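Local coordinates for 7,8-dihydro-6-hydroxymethylpterin pyrophosphokinase-dihydropteroate synthase (Plasmodium falciparum, PDB 6JWS), which probably catalyses two successive steps of folate biosynthesis, pyrophosphorylation of 6-hydroxymethyl-7,8-dihydropterin by ATP and condensation of the product with 4-aminobenzoate to 7,8-dihydropteroate, at residues L547-D550 / I551-Y554; S587-L590 / L591-I594; H595-E599 / Y600-I604; S675-Y679 / K680-L684. The protein carries 1 engineered substitution. One frame throughout, in Å; residues are numbered along the deposited sequence.

Contact 1. Residues L547-D550 / I551-Y554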
loop_
_atom_site.group_PDB
_atom_site.type_symbol
_atom_site.label_atom_id
_atom_site.label_comp_id
_atom_site.label_asym_id
_atom_site.label_seq_id
_atom_site.Cartn_x
_atom_site.Cartn_y
_atom_site.Cartn_z
ATOM N N LEU B 547 10.786 -13.925 17.721
ATOM C CA LEU B 547 9.577 -14.438 17.094
ATOM C C LEU B 547 9.738 -14.549 15.575
ATOM O O LEU B 547 9.511 -15.604 14.983
ATOM C CB LEU B 547 8.396 -13.536 17.486
ATOM C CG LEU B 547 7.133 -13.681 16.627
ATOM C CD1 LEU B 547 6.292 -14.873 17.095
ATOM C CD2 LEU B 547 6.308 -12.408 16.689
ATOM N N VAL B 548 10.168 -13.460 14.935
ATOM C CA VAL B 548 10.124 -13.399 13.494
ATOM C C VAL B 548 11.093 -14.402 12.872
ATOM O O VAL B 548 10.740 -15.117 11.926
ATOM C CB VAL B 548 10.289 -11.950 12.995
ATOM C CG1 VAL B 548 10.660 -11.915 11.517
ATOM C CG2 VAL B 548 8.990 -11.171 13.246
ATOM N N TYR B 549 12.312 -14.439 13.415
ATOM C CA TYR B 549 13.395 -15.231 12.851
ATOM C C TYR B 549 13.345 -16.694 13.298
ATOM O O TYR B 549 13.758 -17.575 12.530
ATOM C CB TYR B 549 14.732 -14.504 13.044
ATOM C CG TYR B 549 14.783 -13.261 12.186
ATOM C CD1 TYR B 549 15.075 -13.350 10.830
ATOM C CD2 TYR B 549 14.443 -12.024 12.708
ATOM C CE1 TYR B 549 15.073 -12.220 10.026
ATOM C CE2 TYR B 549 14.438 -10.884 11.915
ATOM C CZ TYR B 549 14.753 -10.989 10.572
ATOM O OH TYR B 549 14.766 -9.873 9.782
ATOM N N ASP B 550 12.812 -16.957 14.499
ATOM C CA ASP B 550 12.639 -18.336 14.948
ATOM C C ASP B 550 11.729 -19.108 13.981
ATOM O O ASP B 550 12.069 -20.216 13.567
ATOM C CB ASP B 550 12.129 -18.413 16.395
ATOM C CG ASP B 550 13.122 -17.876 17.429
ATOM O OD1 ASP B 550 14.332 -17.713 17.077
ATOM O OD2 ASP B 550 12.680 -17.592 18.580
ATOM N N ILE B 551 10.599 -18.489 13.594
ATOM C CA ILE B 551 9.614 -19.103 12.712
ATOM C C ILE B 551 10.188 -19.259 11.301
ATOM O O ILE B 551 10.154 -20.349 10.744
ATOM C CB ILE B 551 8.280 -18.327 12.791
ATOM C CG1 ILE B 551 7.559 -18.618 14.119
ATOM C CG2 ILE B 551 7.392 -18.604 11.593
ATOM C CD1 ILE B 551 6.592 -17.540 14.535
ATOM N N LYS B 552 10.800 -18.195 10.756
ATOM C CA LYS B 552 11.517 -18.252 9.490
ATOM C C LYS B 552 12.563 -19.370 9.478
ATOM O O LYS B 552 12.621 -20.173 8.528
ATOM C CB LYS B 552 12.179 -16.906 9.154
ATOM C CG LYS B 552 12.771 -16.819 7.756
ATOM C CD LYS B 552 13.560 -15.557 7.412
ATOM C CE LYS B 552 14.313 -15.766 6.112
ATOM N NZ LYS B 552 14.667 -14.495 5.432
ATOM N N ASN B 553 13.425 -19.400 10.505
ATOM C CA ASN B 553 14.483 -20.415 10.561
ATOM C C ASN B 553 13.879 -21.818 10.638
ATOM O O ASN B 553 14.358 -22.726 9.986
ATOM C CB ASN B 553 15.518 -20.163 11.667
ATOM C CG ASN B 553 16.401 -18.966 11.362
ATOM O OD1 ASN B 553 16.744 -18.748 10.197
ATOM N ND2 ASN B 553 16.752 -18.177 12.377
ATOM N N TYR B 554 12.802 -21.995 11.406
ATOM C CA TYR B 554 12.113 -23.275 11.482
ATOM C C TYR B 554 11.645 -23.770 10.106
ATOM O O TYR B 554 11.936 -24.899 9.724
ATOM C CB TYR B 554 10.962 -23.178 12.486
ATOM C CG TYR B 554 10.055 -24.377 12.508
ATOM C CD1 TYR B 554 8.970 -24.456 11.640
ATOM C CD2 TYR B 554 10.260 -25.430 13.413
ATOM C CE1 TYR B 554 8.125 -25.556 11.647
ATOM C CE2 TYR B 554 9.392 -26.515 13.462
ATOM C CZ TYR B 554 8.324 -26.572 12.583
ATOM O OH TYR B 554 7.480 -27.647 12.570
#
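Leu-547 sends CG out opposite its backbone N (chi1 164°), whereas Ile-551, one turn on, holds CG1 opposite its carbonyl carbon (chi1 -74°); the two side chains therefore run side by side in the same direction. Their methyls meet CD1 to CD1 at 3.7 Å, and CD1 of Ile-551 also reaches back to within 3.5 Å of Leu-547 O. Beneath them the first turns of helix 547-564 are closed by i to i+4 backbone bonds: that from Ile-551 N to Leu-547 O is weak, while Asn-553 N binds Tyr-549 O at 2.7 Å and Tyr-554 N binds Asp-550 O. On another flank, Lys-552 CD approaches the Tyr-549 ring obliquely, 4.3 Å from CD1. The extended lysine chain carries NZ onward, away from this turn. Asp-550 turns its carboxylate back toward the helix start. The aliphatic pair Leu-547 and Ile-551 thus faces Leu-590 of helix 584-592, whereas the polar ends go to backbone groups: Asp-550 OD2 accepts from the backbone N of Asn-546 just before the segment, and Lys-552 NZ bonds to the carbonyl of Val-596, far along the chain.

Contact 2. Residues S587-L590 / L591-I594; sequences SIKL and LQNI
Asn-593 folds its side chain back over the last turn, and ND2 donates to Lys-589 O at 3.0 Å with a nearly straight N-H (161°). The acceptor lies close to the plane of the Asn-593 amide, while ND2 itself is tilted from the carbonyl plane of Lys-589. The same oxygen receives a weak bond from Asn-593 N, so one residue grips it twice. Earlier backbone bonds are regular: Leu-591 N to Ser-587 O, and Gln-592 N to Ile-588 O at 2.8 Å. These groups form the C-terminal end of helix 584-592 in the TIM-barrel domain; Asn-593 is the first residue to leave helical angles, and Ile-594 N then bonds to Leu-591 O. Two waters extend the polar network. One accepts from Asn-593 ND2 at 2.8 Å and more weakly from Lys-589 NZ, while donating to Gln-592 OE1; the other joins Leu-590 O, at 2.8 Å, to Asn-593 O by a weaker bond. Van der Waals contact accompanies the bonds: Ile-588 CG2 lies 3.8 Å from Gln-592 NE2, the two side chains meeting at a slant, and Lys-589 CG packs 3.6 Å from Asn-593 ND2. Across the dimer interface, Gln-592 NE2 donates to the carbonyls of Ile-703 and Gln-705 of the second subunit, whose Lys-702 packs on both Ile-588 and Gln-592.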
loop_
_atom_site.group_PDB
_atom_site.type_symbol
_atom_site.label_atom_id
_atom_site.label_comp_id
_atom_site.label_asym_id
_atom_site.label_seq_id
_atom_site.Cartn_x
_atom_site.Cartn_y
_atom_site.Cartn_z
ATOM N N SER B 587 0.810 -12.283 16.265
ATOM C CA SER B 587 0.208 -12.464 14.954
ATOM C C SER B 587 0.399 -11.189 14.130
ATOM O O SER B 587 0.864 -11.253 12.994
ATOM C CB SER B 587 -1.262 -12.846 15.067
ATOM O OG SER B 587 -1.395 -14.190 15.491
ATOM N N ILE B 588 0.141 -10.027 14.742
ATOM C CA ILE B 588 0.305 -8.750 14.055
ATOM C C ILE B 588 1.768 -8.543 13.679
ATOM O O ILE B 588 2.091 -8.107 12.570
ATOM C CB ILE B 588 -0.265 -7.583 14.893
ATOM C CG1 ILE B 588 -1.794 -7.602 14.866
ATOM C CG2 ILE B 588 0.254 -6.257 14.375
ATOM C CD1 ILE B 588 -2.460 -7.155 16.177
ATOM N N LYS B 589 2.656 -8.886 14.618
ATOM C CA LYS B 589 4.067 -8.653 14.389
ATOM C C LYS B 589 4.564 -9.495 13.221
ATOM O O LYS B 589 5.359 -9.013 12.423
ATOM C CB LYS B 589 4.918 -8.936 15.628
ATOM C CG LYS B 589 6.396 -8.565 15.454
ATOM C CD LYS B 589 7.000 -8.083 16.743
ATOM C CE LYS B 589 8.512 -8.171 16.755
ATOM N NZ LYS B 589 9.115 -7.171 15.840
ATOM N N LEU B 590 4.087 -10.743 13.124
ATOM C CA LEU B 590 4.471 -11.572 11.998
ATOM C C LEU B 590 4.048 -10.912 10.681
ATOM O O LEU B 590 4.810 -10.951 9.726
ATOM C CB LEU B 590 3.858 -12.975 12.155
ATOM C CG LEU B 590 4.519 -13.843 13.229
ATOM C CD1 LEU B 590 3.660 -15.043 13.555
ATOM C CD2 LEU B 590 5.927 -14.278 12.817
ATOM N N LEU B 591 2.828 -10.349 10.633
ATOM C CA LEU B 591 2.325 -9.612 9.469
ATOM C C LEU B 591 3.186 -8.377 9.197
ATOM O O LEU B 591 3.550 -8.128 8.051
ATOM C CB LEU B 591 0.853 -9.218 9.670
ATOM C CG LEU B 591 -0.158 -10.363 9.576
ATOM C CD1 LEU B 591 -1.535 -9.873 10.000
ATOM C CD2 LEU B 591 -0.233 -10.891 8.155
ATOM N N GLN B 592 3.555 -7.642 10.256
ATOM C CA GLN B 592 4.352 -6.433 10.060
ATOM C C GLN B 592 5.689 -6.785 9.409
ATOM O O GLN B 592 6.248 -5.966 8.679
ATOM C CB GLN B 592 4.621 -5.696 11.372
ATOM C CG GLN B 592 3.357 -5.112 11.977
ATOM C CD GLN B 592 3.614 -4.503 13.337
ATOM O OE1 GLN B 592 4.534 -4.899 14.036
ATOM N NE2 GLN B 592 2.798 -3.534 13.727
ATOM N N ASN B 593 6.153 -8.026 9.636
ATOM C CA ASN B 593 7.486 -8.445 9.239
ATOM C C ASN B 593 7.438 -9.494 8.135
ATOM O O ASN B 593 8.359 -10.308 8.003
ATOM C CB ASN B 593 8.275 -8.902 10.463
ATOM C CG ASN B 593 8.674 -7.713 11.309
ATOM O OD1 ASN B 593 9.635 -7.018 10.987
ATOM N ND2 ASN B 593 7.915 -7.431 12.345
ATOM N N ILE B 594 6.371 -9.456 7.335
ATOM C CA ILE B 594 6.147 -10.446 6.298
ATOM C C ILE B 594 7.199 -10.334 5.188
ATOM O O ILE B 594 7.411 -11.276 4.427
ATOM C CB ILE B 594 4.687 -10.359 5.797
ATOM C CG1 ILE B 594 4.150 -11.696 5.286
ATOM C CG2 ILE B 594 4.512 -9.239 4.775
ATOM C CD1 ILE B 594 4.105 -12.801 6.333
HETATM O O HOH W 1 7.669 -5.019 13.843
HETATM O O HOH W 2 7.200 -12.359 9.545
#

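Contact 3. Residues H595-E599 / Y600-I604; sequences HVYDE and YPLFI. With PT1 (pteroic acid), chain I.
Tyr-597 and Tyr-600 meet obliquely at the two ends of a type I beta turn, CD1 of the first ring 4.0 Å from CD2 of the second. Both rings swing to the side opposite their carbonyl carbons (chi1 -61° and -67°), which lets them converge across the turn. Its closing bond runs from Tyr-600 N to Tyr-597 O at 2.9 Å. Leu-602 instead places CG opposite its backbone N (chi1 178°) and reaches back to Tyr-597, the two side chains crossing at about a right angle, with Leu-602 CD1 3.9 Å from Tyr-597 CG. Glu-599 sets CB over one face of the Tyr-600 ring, then bends away so that OE1 forms a salt bridge with Arg-374. Tyr-600 OH is hydrogen-bonded to Glu-556, and its ring stacks with Phe-574. Further on, Phe-603 CE1 lies 3.4 Å from N11, the exocyclic amino nitrogen on the pterin of the bound pteroic acid. The turn leads from helix 584-592 into barrel strand 603-604, which is bonded through Ile-604 to Leu-684 and Arg-686 of strand 684-687 and, through Pro-601 and Phe-603, to Phe-574 of strand 572-575, while Tyr-597 packs on Ile-551, Lys-552 and Leu-555 of helix 547-564.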
loop_
_atom_site.group_PDB
_atom_site.type_symbol
_atom_site.label_atom_id
_atom_site.label_comp_id
_atom_site.label_asym_id
_atom_site.label_seq_id
_atom_site.Cartn_x
_atom_site.Cartn_y
_atom_site.Cartn_z
ATOM N N HIS B 595 7.889 -9.190 5.105
ATOM C CA HIS B 595 8.880 -8.957 4.071
ATOM C C HIS B 595 9.995 -9.999 4.141
ATOM O O HIS B 595 10.669 -10.260 3.133
ATOM C CB HIS B 595 9.409 -7.513 4.161
ATOM C CG HIS B 595 10.244 -7.278 5.381
ATOM N ND1 HIS B 595 9.691 -6.834 6.588
ATOM C CD2 HIS B 595 11.567 -7.462 5.601
ATOM C CE1 HIS B 595 10.642 -6.754 7.500
ATOM N NE2 HIS B 595 11.802 -7.144 6.922
ATOM N N VAL B 596 10.186 -10.620 5.323
ATOM C CA VAL B 596 11.271 -11.589 5.443
ATOM C C VAL B 596 11.027 -12.811 4.548
ATOM O O VAL B 596 11.957 -13.604 4.381
ATOM C CB VAL B 596 11.556 -12.006 6.897
ATOM C CG1 VAL B 596 11.951 -10.844 7.811
ATOM C CG2 VAL B 596 10.463 -12.913 7.488
ATOM N N TYR B 597 9.818 -12.932 3.952
ATOM C CA TYR B 597 9.449 -14.029 3.046
ATOM C C TYR B 597 9.469 -13.615 1.569
ATOM O O TYR B 597 8.906 -14.323 0.732
ATOM C CB TYR B 597 8.131 -14.723 3.452
ATOM C CG TYR B 597 8.205 -15.341 4.831
ATOM C CD1 TYR B 597 8.832 -16.568 5.045
ATOM C CD2 TYR B 597 7.713 -14.674 5.942
ATOM C CE1 TYR B 597 8.959 -17.120 6.317
ATOM C CE2 TYR B 597 7.840 -15.207 7.217
ATOM C CZ TYR B 597 8.458 -16.433 7.410
ATOM O OH TYR B 597 8.584 -16.951 8.669
ATOM N N ASP B 598 10.145 -12.503 1.247
ATOM C CA ASP B 598 10.105 -11.909 -0.083
ATOM C C ASP B 598 10.724 -12.844 -1.123
ATOM O O ASP B 598 10.430 -12.712 -2.301
ATOM C CB ASP B 598 10.816 -10.542 -0.139
ATOM C CG ASP B 598 9.973 -9.377 0.363
ATOM O OD1 ASP B 598 8.761 -9.579 0.639
ATOM O OD2 ASP B 598 10.535 -8.270 0.493
ATOM N N GLU B 599 11.570 -13.782 -0.687
ATOM C CA GLU B 599 12.200 -14.737 -1.583
ATOM C C GLU B 599 11.427 -16.047 -1.674
ATOM O O GLU B 599 11.848 -16.934 -2.419
ATOM C CB GLU B 599 13.560 -15.159 -1.020
ATOM C CG GLU B 599 14.487 -13.998 -0.737
ATOM C CD GLU B 599 15.000 -13.350 -2.007
ATOM O OE1 GLU B 599 15.781 -14.005 -2.732
ATOM O OE2 GLU B 599 14.595 -12.196 -2.271
ATOM N N TYR B 600 10.343 -16.199 -0.898
ATOM C CA TYR B 600 9.731 -17.510 -0.740
ATOM C C TYR B 600 8.269 -17.488 -1.155
ATOM O O TYR B 600 7.593 -16.485 -0.961
ATOM C CB TYR B 600 9.780 -17.941 0.728
ATOM C CG TYR B 600 11.162 -18.204 1.270
ATOM C CD1 TYR B 600 11.918 -19.269 0.820
ATOM C CD2 TYR B 600 11.678 -17.454 2.310
ATOM C CE1 TYR B 600 13.170 -19.529 1.354
ATOM C CE2 TYR B 600 12.925 -17.702 2.854
ATOM C CZ TYR B 600 13.686 -18.731 2.358
ATOM O OH TYR B 600 14.925 -18.986 2.882
ATOM N N PRO B 601 7.707 -18.617 -1.644
ATOM C CA PRO B 601 6.269 -18.695 -1.887
ATOM C C PRO B 601 5.611 -18.676 -0.510
ATOM O O PRO B 601 5.992 -19.444 0.372
ATOM C CB PRO B 601 6.076 -20.052 -2.584
ATOM C CG PRO B 601 7.482 -20.501 -2.998
ATOM C CD PRO B 601 8.409 -19.875 -1.970
ATOM N N LEU B 602 4.690 -17.733 -0.317
ATOM C CA LEU B 602 4.116 -17.482 0.988
ATOM C C LEU B 602 2.600 -17.695 0.923
ATOM O O LEU B 602 1.908 -17.121 0.075
ATOM C CB LEU B 602 4.468 -16.051 1.408
ATOM C CG LEU B 602 3.895 -15.601 2.758
ATOM C CD1 LEU B 602 4.515 -16.370 3.935
ATOM C CD2 LEU B 602 4.091 -14.098 2.953
ATOM N N PHE B 603 2.109 -18.497 1.873
ATOM C CA PHE B 603 0.727 -18.904 2.050
ATOM C C PHE B 603 0.338 -18.490 3.475
ATOM O O PHE B 603 1.018 -18.876 4.416
ATOM C CB PHE B 603 0.696 -20.432 1.864
ATOM C CG PHE B 603 -0.644 -21.112 2.028
ATOM C CD1 PHE B 603 -1.309 -21.091 3.248
ATOM C CD2 PHE B 603 -1.223 -21.812 0.969
ATOM C CE1 PHE B 603 -2.545 -21.715 3.400
ATOM C CE2 PHE B 603 -2.461 -22.419 1.120
ATOM C CZ PHE B 603 -3.117 -22.377 2.335
ATOM N N ILE B 604 -0.714 -17.673 3.666
ATOM C CA ILE B 604 -1.111 -17.305 5.025
ATOM C C ILE B 604 -2.608 -17.502 5.218
ATOM O O ILE B 604 -3.364 -17.417 4.253
ATOM C CB ILE B 604 -0.723 -15.854 5.397
ATOM C CG1 ILE B 604 -1.575 -14.820 4.653
ATOM C CG2 ILE B 604 0.777 -15.588 5.219
ATOM C CD1 ILE B 604 -1.308 -13.376 5.074
HETATM C C2 PT1 I . -3.624 -21.676 8.532
HETATM C C3 PT1 I . -4.707 -22.566 8.949
HETATM C C5 PT1 I . -4.760 -23.878 8.297
HETATM N N6 PT1 I . -5.632 -22.228 9.880
HETATM C C7 PT1 I . -2.800 -23.319 7.036
HETATM N N9 PT1 I . -3.810 -24.188 7.367
HETATM C C10 PT1 I . -6.590 -23.127 10.229
HETATM N N11 PT1 I . -1.841 -23.669 6.104
HETATM C C12 PT1 I . -6.625 -24.382 9.635
HETATM C C21 PT1 I . -7.560 -18.203 15.992
HETATM O O22 PT1 I . -8.651 -17.570 16.006
HETATM O O1 PT1 I . -3.511 -20.464 9.090
HETATM N N4 PT1 I . -2.734 -22.084 7.601
HETATM N N8 PT1 I . -5.733 -24.723 8.681
HETATM C C13 PT1 I . -7.579 -22.749 11.299
HETATM N N14 PT1 I . -6.868 -22.718 12.607
HETATM C C15 PT1 I . -7.020 -21.652 13.427
HETATM C C16 PT1 I . -5.963 -21.252 14.272
HETATM C C17 PT1 I . -8.273 -20.955 13.423
HETATM C C18 PT1 I . -6.146 -20.126 15.111
HETATM C C19 PT1 I . -8.447 -19.842 14.282
HETATM C C20 PT1 I . -7.377 -19.417 15.109
HETATM O O23 PT1 I . -6.618 -17.822 16.707
#

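Contact 4. Residues S675-Y679 / K680-L684; sequences SYSYY and KKVDL
A Schellman motif ends helix 657-680 and turns the chain toward strand 684-687 of the TIM barrel. Lys-681 takes the positive phi (69°) that marks this ending, and two bonds lead back into the last turn: Val-682 N to Ser-677 O at 2.9 Å, and Lys-681 N to Tyr-678 O, weak at 3.2 Å. One residue earlier, Lys-680 N still makes a helical bond to Tyr-676 O at 2.9 Å. Lys-680 also carries the main side-chain contact. Its chain bends at chi2 (-54°) and passes over one face of the Tyr-676 ring in a CH-pi contact, CG standing 3.9 Å from the ring centroid and displaced toward the rim. Farther out, CE comes to 3.6 Å from Tyr-676 OH, so the aliphatic part of the lysine follows the ring to its hydroxyl. That hydroxyl is hydrogen-bonded to Leu-591 O, joining this helix end to the end of helix 584-592. Ser-677 turns OG back to Ile-673 O within its own helix. Tyr-678 OH pairs with Asp-704 of helix 690-704. At the dimer interface, Tyr-676 and Tyr-679 pack against Tyr-679 and Tyr-676 of the second subunit. Past the turn, Val-682 points its side chain back toward the helix, and its CG2 touches Ser-677 CB at 3.7 Å.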
loop_
_atom_site.group_PDB
_atom_site.type_symbol
_atom_site.label_atom_id
_atom_site.label_comp_id
_atom_site.label_asym_id
_atom_site.label_seq_id
_atom_site.Cartn_x
_atom_site.Cartn_y
_atom_site.Cartn_z
ATOM N N SER B 675 -5.920 -6.687 1.643
ATOM C CA SER B 675 -5.337 -5.525 0.968
ATOM C C SER B 675 -3.842 -5.447 1.240
ATOM O O SER B 675 -3.054 -5.268 0.313
ATOM C CB SER B 675 -5.964 -4.231 1.417
ATOM O OG SER B 675 -7.345 -4.283 1.157
ATOM N N TYR B 676 -3.514 -5.510 2.536
ATOM C CA TYR B 676 -2.146 -5.547 3.018
ATOM C C TYR B 676 -1.380 -6.657 2.293
ATOM O O TYR B 676 -0.291 -6.422 1.780
ATOM C CB TYR B 676 -2.134 -5.732 4.541
ATOM C CG TYR B 676 -0.742 -5.762 5.119
ATOM C CD1 TYR B 676 0.009 -4.594 5.184
ATOM C CD2 TYR B 676 -0.188 -6.943 5.616
ATOM C CE1 TYR B 676 1.289 -4.597 5.702
ATOM C CE2 TYR B 676 1.086 -6.960 6.165
ATOM C CZ TYR B 676 1.823 -5.789 6.192
ATOM O OH TYR B 676 3.079 -5.767 6.712
ATOM N N SER B 677 -1.994 -7.840 2.194
ATOM C CA SER B 677 -1.384 -9.020 1.583
ATOM C C SER B 677 -1.113 -8.787 0.106
ATOM O O SER B 677 -0.069 -9.194 -0.406
ATOM C CB SER B 677 -2.284 -10.229 1.735
ATOM O OG SER B 677 -2.331 -10.620 3.103
ATOM N N TYR B 678 -2.100 -8.165 -0.562
ATOM C CA TYR B 678 -1.981 -7.785 -1.955
ATOM C C TYR B 678 -0.763 -6.878 -2.155
ATOM O O TYR B 678 0.045 -7.087 -3.076
ATOM C CB TYR B 678 -3.254 -7.086 -2.441
ATOM C CG TYR B 678 -3.067 -6.524 -3.828
ATOM C CD1 TYR B 678 -3.253 -7.324 -4.948
ATOM C CD2 TYR B 678 -2.616 -5.227 -4.011
ATOM C CE1 TYR B 678 -3.039 -6.830 -6.222
ATOM C CE2 TYR B 678 -2.388 -4.719 -5.275
ATOM C CZ TYR B 678 -2.605 -5.525 -6.381
ATOM O OH TYR B 678 -2.356 -5.044 -7.631
ATOM N N TYR B 679 -0.621 -5.864 -1.290
ATOM C CA TYR B 679 0.500 -4.940 -1.454
ATOM C C TYR B 679 1.835 -5.560 -1.059
ATOM O O TYR B 679 2.870 -5.134 -1.561
ATOM C CB TYR B 679 0.296 -3.628 -0.702
ATOM C CG TYR B 679 -0.745 -2.779 -1.365
ATOM C CD1 TYR B 679 -0.573 -2.359 -2.667
ATOM C CD2 TYR B 679 -1.901 -2.420 -0.701
ATOM C CE1 TYR B 679 -1.533 -1.595 -3.301
ATOM C CE2 TYR B 679 -2.871 -1.653 -1.316
ATOM C CZ TYR B 679 -2.683 -1.242 -2.623
ATOM O OH TYR B 679 -3.642 -0.494 -3.244
ATOM N N LYS B 680 1.802 -6.540 -0.154
ATOM C CA LYS B 680 3.016 -7.222 0.281
ATOM C C LYS B 680 3.332 -8.391 -0.648
ATOM O O LYS B 680 4.344 -9.055 -0.458
ATOM C CB LYS B 680 2.882 -7.688 1.739
ATOM C CG LYS B 680 2.995 -6.571 2.769
ATOM C CD LYS B 680 4.271 -5.763 2.608
ATOM C CE LYS B 680 4.471 -4.621 3.585
ATOM N NZ LYS B 680 5.928 -4.311 3.751
ATOM N N LYS B 681 2.431 -8.666 -1.600
ATOM C CA LYS B 681 2.625 -9.657 -2.652
ATOM C C LYS B 681 2.618 -11.083 -2.102
ATOM O O LYS B 681 3.249 -11.963 -2.683
ATOM C CB LYS B 681 3.867 -9.343 -3.486
ATOM C CG LYS B 681 3.843 -7.956 -4.122
ATOM C CD LYS B 681 5.043 -7.630 -4.972
ATOM C CE LYS B 681 4.729 -6.546 -5.987
ATOM N NZ LYS B 681 5.947 -5.759 -6.280
ATOM N N VAL B 682 1.868 -11.302 -1.013
ATOM C CA VAL B 682 1.608 -12.631 -0.494
ATOM C C VAL B 682 1.050 -13.492 -1.633
ATOM O O VAL B 682 0.162 -13.070 -2.360
ATOM C CB VAL B 682 0.622 -12.559 0.687
ATOM C CG1 VAL B 682 0.303 -13.945 1.219
ATOM C CG2 VAL B 682 1.151 -11.658 1.785
ATOM N N ASP B 683 1.582 -14.700 -1.787
ATOM C CA ASP B 683 1.246 -15.560 -2.912
ATOM C C ASP B 683 -0.125 -16.226 -2.766
ATOM O O ASP B 683 -0.827 -16.391 -3.760
ATOM C CB ASP B 683 2.368 -16.566 -3.133
ATOM C CG ASP B 683 3.701 -15.863 -3.356
ATOM O OD1 ASP B 683 3.903 -15.327 -4.479
ATOM O OD2 ASP B 683 4.517 -15.840 -2.413
ATOM N N LEU B 684 -0.503 -16.657 -1.559
ATOM C CA LEU B 684 -1.812 -17.281 -1.376
ATOM C C LEU B 684 -2.384 -16.841 -0.038
ATOM O O LEU B 684 -1.640 -16.751 0.948
ATOM C CB LEU B 684 -1.739 -18.813 -1.420
ATOM C CG LEU B 684 -1.230 -19.425 -2.733
ATOM C CD1 LEU B 684 0.274 -19.678 -2.646
ATOM C CD2 LEU B 684 -1.936 -20.735 -3.062
#

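The four contacts follow one another along the chain within the barrel domain. Contacts 1 and 2, with centres 12 Å apart, pack two helices together: Ile-551 CD1 meets Leu-590 CD2 at 3.7 Å. Contact 3 joins contact 1 through Lys-552 NZ and Val-596 O, 3.0 Å apart, and contact 2 through Ile-594 and Leu-602. Contact 4 is tied to contact 3 by Leu-602 N and Asp-683 OD2, 2.8 Å apart, but stays about 10 Å from contact 1 at the nearest atoms. Contacts 2 and 4 meet directly, Ile-594 CG2 lying 3.7 Å from Lys-680 CG, and both reach the second subunit. Pteroic acid touches contact 3 at Phe-603; the side chain of Ser-587 is about 6 Å from the pteroic acid.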